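Local coordinates for protein Plm1 (Streptomyces sp. HK803, PDB 4HXY) that probably reduces the beta-keto group of a polyketide intermediate with NADPH, as the ketoreductase of the first module of phoslactomycin biosynthesis, at residues T251-M256 against L307-P312. Sequence-based numbering, arbitrary orientation.
Sequences TDRAAM and LDELLP
Met256 CE lies 3.4 Å from Leu307 CD2, closer than usual van der Waals contact, which marks this buried pair as the tight part of the interface. Bends at both chi2 and chi3 fold the methionine so that its terminal methyl, rather than its sulfur, meets the leucine branch, the two side chains crossing obliquely. Nearer the backbone the fit relaxes: Met256 CB rests on Leu310 CD1 at 3.8 Å. Val250 touches both Met256 and Leu307, and Leu307 reaches Val273 and His275 on strand 270-275. In this short-chain dehydrogenase/reductase-type Rossmann domain, the contact joins the start of helix 253-265 to the end of helix 290-310 beside the parallel sheet, with the Met256 side chain about 7 Å from bound NADPH. Asp252 is the N-cap of helix 253-265, its OD1 accepting from Ala255 N at 3.0 Å, nearly straight at 177°. The exposed side is polar instead. Arg253, CG anti to its backbone N and the chain bent at chi3, presents its guanidinium end-on to Glu309: NH2 meets the syn lone pair of OE1 at 2.9 Å, while NH1 comes to OE2 from above the carboxylate plane at 2.8 Å. Both oxygens lie near the guanidinium plane, so the carboxylate is tilted 40° against it.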
loop_
_atom_site.group_PDB
_atom_site.type_symbol
_atom_site.label_atom_id
_atom_site.label_comp_id
_atom_site.label_asym_id
_atom_site.label_seq_id
_atom_site.Cartn_x
_atom_site.Cartn_y
_atom_site.Cartn_z
ATOM N N THR A 251 17.613 -1.087 3.630
ATOM C CA THR A 251 17.201 -1.585 4.938
ATOM C C THR A 251 18.356 -1.639 5.952
ATOM O O THR A 251 18.124 -1.937 7.128
ATOM C CB THR A 251 16.566 -3.006 4.862
ATOM O OG1 THR A 251 17.563 -4.000 4.572
ATOM C CG2 THR A 251 15.456 -3.075 3.793
ATOM N N ASP A 252 19.577 -1.337 5.509
ATOM C CA ASP A 252 20.767 -1.435 6.362
ATOM C C ASP A 252 20.999 -0.126 7.116
ATOM O O ASP A 252 21.459 0.874 6.553
ATOM C CB ASP A 252 21.988 -1.813 5.513
ATOM C CG ASP A 252 23.248 -2.033 6.331
ATOM O OD1 ASP A 252 23.496 -1.318 7.311
ATOM O OD2 ASP A 252 24.015 -2.931 5.963
ATOM N N ARG A 253 20.662 -0.146 8.395
ATOM C CA ARG A 253 20.711 1.053 9.219
ATOM C C ARG A 253 22.109 1.672 9.283
ATOM O O ARG A 253 22.256 2.893 9.185
ATOM C CB ARG A 253 20.232 0.745 10.628
ATOM C CG ARG A 253 20.257 1.945 11.569
ATOM C CD ARG A 253 19.760 1.550 12.945
ATOM N NE ARG A 253 18.313 1.353 12.920
ATOM C CZ ARG A 253 17.422 2.326 13.074
ATOM N NH1 ARG A 253 17.821 3.571 13.302
ATOM N NH2 ARG A 253 16.130 2.047 13.021
ATOM N N ALA A 254 23.135 0.841 9.449
ATOM C CA ALA A 254 24.507 1.349 9.582
ATOM C C ALA A 254 24.966 2.032 8.299
ATOM O O ALA A 254 25.548 3.115 8.344
ATOM C CB ALA A 254 25.469 0.216 9.950
ATOM N N ALA A 255 24.716 1.381 7.168
ATOM C CA ALA A 255 25.057 1.907 5.851
ATOM C C ALA A 255 24.256 3.160 5.514
ATOM O O ALA A 255 24.812 4.118 4.994
ATOM C CB ALA A 255 24.842 0.842 4.783
ATOM N N MET A 256 22.957 3.159 5.817
ATOM C CA MET A 256 22.114 4.311 5.483
ATOM C C MET A 256 22.480 5.525 6.331
ATOM O O MET A 256 22.594 6.644 5.810
ATOM C CB MET A 256 20.624 3.964 5.624
ATOM C CG MET A 256 20.140 3.024 4.539
ATOM S SD MET A 256 20.098 3.740 2.883
ATOM C CE MET A 256 18.622 4.730 3.066
ATOM N N LEU A 307 14.151 5.429 6.214
ATOM C CA LEU A 307 14.319 6.760 5.624
ATOM C C LEU A 307 13.567 7.821 6.416
ATOM O O LEU A 307 14.069 8.916 6.630
ATOM C CB LEU A 307 13.856 6.796 4.177
ATOM C CG LEU A 307 14.747 6.071 3.169
ATOM C CD1 LEU A 307 13.945 5.699 1.914
ATOM C CD2 LEU A 307 15.973 6.912 2.815
ATOM N N ASP A 308 12.333 7.513 6.798
ATOM C CA ASP A 308 11.508 8.432 7.560
ATOM C C ASP A 308 12.197 8.765 8.885
ATOM O O ASP A 308 12.246 9.929 9.302
ATOM C CB ASP A 308 10.125 7.810 7.810
ATOM C CG ASP A 308 9.264 8.628 8.762
ATOM O OD1 ASP A 308 8.899 9.777 8.455
ATOM O OD2 ASP A 308 8.946 8.104 9.833
ATOM N N GLU A 309 12.728 7.749 9.544
ATOM C CA GLU A 309 13.387 7.947 10.830
ATOM C C GLU A 309 14.668 8.790 10.734
ATOM O O GLU A 309 14.899 9.704 11.565
ATOM C CB GLU A 309 13.668 6.602 11.471
ATOM C CG GLU A 309 14.336 6.710 12.837
ATOM C CD GLU A 309 14.908 5.399 13.296
ATOM O OE1 GLU A 309 14.425 4.341 12.830
ATOM O OE2 GLU A 309 15.877 5.429 14.101
ATOM N N LEU A 310 15.489 8.503 9.737
ATOM C CA LEU A 310 16.811 9.126 9.625
ATOM C C LEU A 310 16.753 10.517 8.989
ATOM O O LEU A 310 17.734 11.284 9.073
ATOM C CB LEU A 310 17.770 8.239 8.815
ATOM C CG LEU A 310 18.096 6.840 9.363
ATOM C CD1 LEU A 310 19.036 6.069 8.411
ATOM C CD2 LEU A 310 18.661 6.911 10.769
ATOM N N LEU A 311 15.640 10.846 8.345
ATOM C CA LEU A 311 15.515 12.103 7.599
ATOM C C LEU A 311 14.252 12.864 7.998
ATOM O O LEU A 311 13.303 12.950 7.227
ATOM C CB LEU A 311 15.490 11.799 6.108
ATOM C CG LEU A 311 16.808 11.274 5.558
ATOM C CD1 LEU A 311 16.650 10.767 4.152
ATOM C CD2 LEU A 311 17.871 12.395 5.625
ATOM N N PRO A 312 14.215 13.406 9.222
ATOM C CA PRO A 312 13.040 14.159 9.700
ATOM C C PRO A 312 12.787 15.498 9.021
ATOM O O PRO A 312 11.663 16.002 9.108
ATOM C CB PRO A 312 13.370 14.417 11.175
ATOM C CG PRO A 312 14.862 14.386 11.241
ATOM C CD PRO A 312 15.271 13.323 10.249
#